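Local coordinates for type II restriction enzyme MspI (Moraxella sp., PDB 1SA3), which recognises the double-stranded DNA sequence 5'-CCGG-3' and cuts it after the first cytosine, leaving fragments with 5'-phosphate ends, at residues 179-184 and 189-194; 166-171 and 239-244. All blocks are in the same frame, centred on the assembly; numbering follows the deposited sequence.

Contact 1: 179-184 and 189-194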
loop_
_atom_site.group_PDB
_atom_site.type_symbol
_atom_site.label_atom_id
_atom_site.label_comp_id
_atom_site.label_asym_id
_atom_site.label_seq_id
_atom_site.Cartn_x
_atom_site.Cartn_y
_atom_site.Cartn_z
ATOM N N ARG E 179 -17.862 -3.480 -3.511
ATOM C CA ARG E 179 -16.811 -3.720 -2.523
ATOM C C ARG E 179 -15.413 -3.964 -3.081
ATOM O O ARG E 179 -14.488 -3.222 -2.764
ATOM C CB ARG E 179 -17.208 -4.879 -1.609
ATOM C CG ARG E 179 -18.089 -4.449 -0.452
ATOM C CD ARG E 179 -19.121 -5.506 -0.108
ATOM N NE ARG E 179 -18.569 -6.674 0.571
ATOM C CZ ARG E 179 -18.724 -7.923 0.143
ATOM N NH1 ARG E 179 -19.403 -8.169 -0.970
ATOM N NH2 ARG E 179 -18.230 -8.932 0.844
ATOM N N GLU E 180 -15.258 -4.999 -3.903
ATOM C CA GLU E 180 -13.957 -5.340 -4.479
ATOM C C GLU E 180 -13.370 -4.257 -5.377
ATOM O O GLU E 180 -12.181 -3.942 -5.281
ATOM C CB GLU E 180 -14.047 -6.657 -5.259
ATOM C CG GLU E 180 -14.315 -7.858 -4.371
ATOM C CD GLU E 180 -13.984 -9.188 -5.035
ATOM O OE1 GLU E 180 -14.025 -10.210 -4.323
ATOM O OE2 GLU E 180 -13.683 -9.220 -6.252
ATOM N N ARG E 181 -14.194 -3.694 -6.256
ATOM C CA ARG E 181 -13.726 -2.636 -7.138
ATOM C C ARG E 181 -13.310 -1.424 -6.308
ATOM O O ARG E 181 -12.292 -0.796 -6.586
ATOM C CB ARG E 181 -14.823 -2.238 -8.129
ATOM C CG ARG E 181 -14.878 -3.123 -9.363
ATOM C CD ARG E 181 -16.134 -2.847 -10.175
ATOM N NE ARG E 181 -17.336 -3.256 -9.451
ATOM C CZ ARG E 181 -18.571 -3.125 -9.927
ATOM N NH1 ARG E 181 -18.767 -2.591 -11.125
ATOM N NH2 ARG E 181 -19.609 -3.542 -9.212
ATOM N N PHE E 182 -14.100 -1.106 -5.286
ATOM C CA PHE E 182 -13.808 0.032 -4.414
ATOM C C PHE E 182 -12.433 -0.128 -3.757
ATOM O O PHE E 182 -11.604 0.784 -3.788
ATOM C CB PHE E 182 -14.880 0.147 -3.324
ATOM C CG PHE E 182 -14.854 1.455 -2.566
ATOM C CD1 PHE E 182 -15.667 2.513 -2.957
ATOM C CD2 PHE E 182 -14.051 1.611 -1.440
ATOM C CE1 PHE E 182 -15.695 3.711 -2.234
ATOM C CE2 PHE E 182 -14.069 2.805 -0.711
ATOM C CZ PHE E 182 -14.899 3.859 -1.112
ATOM N N ILE E 183 -12.188 -1.291 -3.164
ATOM C CA ILE E 183 -10.915 -1.534 -2.498
ATOM C C ILE E 183 -9.743 -1.530 -3.471
ATOM O O ILE E 183 -8.742 -0.852 -3.251
ATOM C CB ILE E 183 -10.914 -2.879 -1.755
ATOM C CG1 ILE E 183 -12.029 -2.898 -0.710
ATOM C CG2 ILE E 183 -9.569 -3.083 -1.073
ATOM C CD1 ILE E 183 -12.378 -4.276 -0.210
ATOM N N ARG E 184 -9.870 -2.297 -4.546
ATOM C CA ARG E 184 -8.804 -2.384 -5.538
ATOM C C ARG E 184 -8.487 -1.014 -6.136
ATOM O O ARG E 184 -7.319 -0.659 -6.303
ATOM C CB ARG E 184 -9.198 -3.376 -6.642
ATOM C CG ARG E 184 -8.087 -3.718 -7.617
ATOM C CD ARG E 184 -8.557 -4.770 -8.627
ATOM N NE ARG E 184 -8.882 -6.045 -7.991
ATOM C CZ ARG E 184 -7.989 -6.959 -7.626
ATOM N NH1 ARG E 184 -6.696 -6.749 -7.833
ATOM N NH2 ARG E 184 -8.389 -8.091 -7.054
ATOM N N LEU E 189 -5.621 2.419 -8.042
ATOM C CA LEU E 189 -6.118 3.387 -9.020
ATOM C C LEU E 189 -6.685 2.712 -10.261
ATOM O O LEU E 189 -6.823 3.322 -11.318
ATOM C CB LEU E 189 -5.046 4.398 -9.433
ATOM C CG LEU E 189 -4.819 5.561 -8.471
ATOM C CD1 LEU E 189 -3.973 6.604 -9.171
ATOM C CD2 LEU E 189 -6.150 6.176 -8.036
ATOM N N ARG E 190 -7.017 1.440 -10.125
ATOM C CA ARG E 190 -7.629 0.706 -11.218
ATOM C C ARG E 190 -8.635 -0.236 -10.566
ATOM O O ARG E 190 -8.290 -0.987 -9.651
ATOM C CB ARG E 190 -6.579 -0.069 -12.015
ATOM C CG ARG E 190 -7.154 -0.728 -13.255
ATOM C CD ARG E 190 -6.083 -1.436 -14.063
ATOM N NE ARG E 190 -6.670 -2.363 -15.026
ATOM C CZ ARG E 190 -5.966 -3.103 -15.878
ATOM N NH1 ARG E 190 -4.641 -3.028 -15.891
ATOM N NH2 ARG E 190 -6.590 -3.920 -16.716
ATOM N N ALA E 191 -9.885 -0.182 -11.020
ATOM C CA ALA E 191 -10.941 -1.015 -10.438
ATOM C C ALA E 191 -10.792 -2.495 -10.747
ATOM O O ALA E 191 -11.117 -3.333 -9.914
ATOM C CB ALA E 191 -12.314 -0.525 -10.900
ATOM N N GLU E 192 -10.316 -2.816 -11.942
ATOM C CA GLU E 192 -10.131 -4.207 -12.334
ATOM C C GLU E 192 -8.692 -4.611 -12.082
ATOM O O GLU E 192 -7.833 -3.751 -11.883
ATOM C CB GLU E 192 -10.482 -4.394 -13.813
ATOM C CG GLU E 192 -11.962 -4.200 -14.110
ATOM C CD GLU E 192 -12.841 -5.190 -13.357
ATOM O OE1 GLU E 192 -12.640 -6.408 -13.536
ATOM O OE2 GLU E 192 -13.731 -4.754 -12.591
ATOM N N LYS E 193 -8.435 -5.915 -12.091
ATOM C CA LYS E 193 -7.103 -6.440 -11.829
ATOM C C LYS E 193 -6.059 -6.000 -12.840
ATOM O O LYS E 193 -6.335 -5.866 -14.031
ATOM C CB LYS E 193 -7.140 -7.969 -11.753
ATOM C CG LYS E 193 -8.073 -8.499 -10.672
ATOM C CD LYS E 193 -7.919 -10.004 -10.479
ATOM C CE LYS E 193 -8.814 -10.509 -9.353
ATOM N NZ LYS E 193 -8.551 -11.932 -9.018
ATOM N N SER E 194 -4.851 -5.770 -12.342
ATOM C CA SER E 194 -3.727 -5.347 -13.163
ATOM C C SER E 194 -2.513 -6.167 -12.736
ATOM O O SER E 194 -2.434 -6.603 -11.590
ATOM C CB SER E 194 -3.458 -3.851 -12.941
ATOM O OG SER E 194 -2.241 -3.437 -13.545
HETATM O O HOH W 1 -4.789 -5.280 -9.373
HETATM O O HOH W 2 -11.887 -5.707 -8.965
#
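Arg184 and Lys193 meet where the loop after helix 179-188 folds back along that helix in this endonuclease of the PD-(D/E)XK clan, a worked example of a long side chain of a helix lying over the loop that follows it. Leu189, with a phi of 75°, is the first residue to leave helical geometry, and the chain then passes beside the helix so that the CA atoms of Arg181 and Ala191 come within 4.6 Å.

Much of the van der Waals contact involves the aliphatic parts of the arginine and lysine chains. With CG anti to the backbone N (chi1 -171°), Arg184 extends toward the loop backbone, where its CD lies 3.2 Å from Ala191 O. A bend at chi3 then lays the guanidinium against Lys193, whose CG sits 3.4 Å above the plane, over its centre, while Lys193 CE approaches NH2. Alongside, Arg181 CG touches Ala191 CB, at 4.0 Å, and the carboxylate oxygen Glu192 OE2. Arg181 and Glu192 run side by side, but their charged groups do not pair; Arg181 NH2 instead donates to Pro177 O.

The polar part works through outside partners and water. Arg184 NH2 and Lys193 NZ are 4.3 Å apart, yet each forms a salt bridge with a different oxygen of Asp223, whose negative charge probably offsets their proximity. Lys193 CG covers a face of the guanidinium, while N-H groups at its edge are used by Asp223 and the waters; together these should restrain its rotation. One water bridges Ala191 O and Arg184 NE, the latter bond weak. The other lies in the guanidinium plane, accepting from Arg184 NH1 at 2.9 Å and from Ser194 N at 3.0 Å.

Contact 2: 166-171 and 239-244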
loop_
_atom_site.group_PDB
_atom_site.type_symbol
_atom_site.label_atom_id
_atom_site.label_comp_id
_atom_site.label_asym_id
_atom_site.label_seq_id
_atom_site.Cartn_x
_atom_site.Cartn_y
_atom_site.Cartn_z
ATOM N N VAL E 166 -29.954 3.933 10.112
ATOM C CA VAL E 166 -30.537 3.463 8.865
ATOM C C VAL E 166 -29.642 3.807 7.677
ATOM O O VAL E 166 -29.306 2.935 6.874
ATOM C CB VAL E 166 -31.936 4.088 8.636
ATOM C CG1 VAL E 166 -32.427 3.782 7.230
ATOM C CG2 VAL E 166 -32.917 3.541 9.660
ATOM N N GLN E 167 -29.262 5.078 7.566
ATOM C CA GLN E 167 -28.416 5.533 6.461
ATOM C C GLN E 167 -27.096 4.768 6.372
ATOM O O GLN E 167 -26.605 4.482 5.274
ATOM C CB GLN E 167 -28.139 7.036 6.582
ATOM C CG GLN E 167 -29.378 7.921 6.415
ATOM C CD GLN E 167 -29.054 9.411 6.434
ATOM O OE1 GLN E 167 -28.419 9.909 7.365
ATOM N NE2 GLN E 167 -29.493 10.126 5.406
ATOM N N LYS E 168 -26.525 4.438 7.528
ATOM C CA LYS E 168 -25.268 3.700 7.574
ATOM C C LYS E 168 -25.459 2.307 6.983
ATOM O O LYS E 168 -24.638 1.835 6.190
ATOM C CB LYS E 168 -24.769 3.584 9.015
ATOM C CG LYS E 168 -24.436 4.910 9.668
ATOM C CD LYS E 168 -23.894 4.694 11.069
ATOM C CE LYS E 168 -23.685 6.010 11.796
ATOM N NZ LYS E 168 -23.209 5.805 13.194
ATOM N N GLN E 169 -26.549 1.653 7.378
ATOM C CA GLN E 169 -26.864 0.321 6.879
ATOM C C GLN E 169 -27.160 0.414 5.385
ATOM O O GLN E 169 -26.805 -0.477 4.618
ATOM C CB GLN E 169 -28.085 -0.254 7.613
ATOM C CG GLN E 169 -27.901 -0.393 9.120
ATOM N N ARG E 170 -27.808 1.502 4.982
ATOM C CA ARG E 170 -28.157 1.721 3.580
ATOM C C ARG E 170 -26.921 1.899 2.697
ATOM O O ARG E 170 -26.873 1.400 1.569
ATOM C CB ARG E 170 -29.058 2.953 3.452
ATOM C CG ARG E 170 -29.540 3.237 2.030
ATOM C CD ARG E 170 -30.355 2.075 1.477
ATOM N NE ARG E 170 -30.878 2.356 0.142
ATOM C CZ ARG E 170 -31.530 1.473 -0.608
ATOM N NH1 ARG E 170 -31.739 0.242 -0.157
ATOM N NH2 ARG E 170 -31.976 1.819 -1.811
ATOM N N LEU E 171 -25.925 2.623 3.200
ATOM C CA LEU E 171 -24.702 2.829 2.429
ATOM C C LEU E 171 -24.031 1.474 2.246
ATOM O O LEU E 171 -23.660 1.092 1.137
ATOM C CB LEU E 171 -23.760 3.800 3.160
ATOM C CG LEU E 171 -22.332 3.992 2.604
ATOM C CD1 LEU E 171 -22.367 4.227 1.111
ATOM C CD2 LEU E 171 -21.664 5.174 3.294
ATOM N N PRO E 239 -17.050 -2.954 9.081
ATOM C CA PRO E 239 -16.054 -1.875 8.993
ATOM C C PRO E 239 -16.001 -1.252 7.596
ATOM O O PRO E 239 -16.085 -1.958 6.594
ATOM C CB PRO E 239 -14.750 -2.584 9.348
ATOM C CG PRO E 239 -15.198 -3.675 10.271
ATOM C CD PRO E 239 -16.433 -4.193 9.586
ATOM N N GLY E 240 -15.861 0.066 7.539
ATOM C CA GLY E 240 -15.793 0.746 6.258
ATOM C C GLY E 240 -16.983 0.454 5.361
ATOM O O GLY E 240 -16.839 0.355 4.147
ATOM N N PHE E 241 -18.163 0.312 5.955
ATOM C CA PHE E 241 -19.368 0.029 5.185
ATOM C C PHE E 241 -19.179 -1.216 4.330
ATOM O O PHE E 241 -19.638 -1.288 3.188
ATOM C CB PHE E 241 -19.721 1.249 4.327
ATOM C CG PHE E 241 -19.923 2.496 5.139
ATOM C CD1 PHE E 241 -21.046 2.632 5.955
ATOM C CD2 PHE E 241 -18.952 3.491 5.166
ATOM C CE1 PHE E 241 -21.193 3.740 6.793
ATOM C CE2 PHE E 241 -19.087 4.599 5.997
ATOM C CZ PHE E 241 -20.215 4.723 6.816
ATOM N N GLY E 242 -18.490 -2.198 4.903
ATOM C CA GLY E 242 -18.258 -3.452 4.211
ATOM C C GLY E 242 -16.973 -3.543 3.411
ATOM O O GLY E 242 -16.602 -4.633 2.970
ATOM N N THR E 243 -16.288 -2.414 3.222
ATOM C CA THR E 243 -15.042 -2.410 2.453
ATOM C C THR E 243 -13.824 -2.822 3.269
ATOM O O THR E 243 -12.804 -3.196 2.699
ATOM C CB THR E 243 -14.710 -1.022 1.870
ATOM O OG1 THR E 243 -14.585 -0.082 2.941
ATOM C CG2 THR E 243 -15.775 -0.567 0.898
ATOM N N GLY E 244 -13.915 -2.736 4.591
ATOM C CA GLY E 244 -12.778 -3.103 5.417
ATOM C C GLY E 244 -11.733 -1.995 5.502
ATOM O O GLY E 244 -10.698 -2.135 6.159
#
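Lys168 and Leu171, one turn apart on helix 165-175, receive the aromatic ring of Phe241 from a glycine-rich loop, illustrating how, within these two segments, one ring can make the contact between helix and loop. Lys168 comes first and contributes mainly backbone: its carbonyl O lies near the ring plane at the edge, 3.7 Å from Phe241 CD1, and the same oxygen is hydrogen-bonded to Thr172 OG1. Lys168 CB adds a looser touch at Phe241 CE1, while the rest of the lysine chain leads away.

At Leu171 the contact moves from edge to face. A trans chi1 (172°) swings the branch away from the backbone N and over the ring. CD2 makes a CH-pi contact 3.5 Å from the ring centroid and only 3° off the ring normal, so the methyl is centred on all six carbons rather than leaning on one bond.

The loop presents this ring from a compact turn. Gly240 and Phe241 both have left-handed helical backbone angles, and Pro239 O accepts from Gly242 N and Gly244 N, which reach it from opposite faces of its carbonyl plane. Gly240 O is likewise gripped twice, by Thr243 N and by Thr243 OG1 at 2.6 Å.

Around this pair, Leu147 and Leu150 of helix 146-157 pack on Leu171, and Leu175 farther along helix 165-175 meets Phe241. Trp247, from strand 246-249, meets the Phe241 ring edge-to-face, so the phenylalanine contacts both that strand and helix 165-175.

Past the N-terminal helices, the first strands and helix 146-157, the chain reaches helix 165-175, whose residues 166-171 meet a partner segment that begins 68 residues after Leu171. Helix 179-188 follows directly, and contact 1 closes a short local loop at its end, before strand 203-210. The chain then runs through strands 203-210 and 213-221 and helix 222-234 to residues 239-244, where contact 2 closes the long loop. Contact 1 is therefore nested within contact 2, and their centres lie about 18 Å apart. The two meet physically where Phe182 and Ile183 pack on Thr243, so the loop before strand 246-249 joins both consecutive helices.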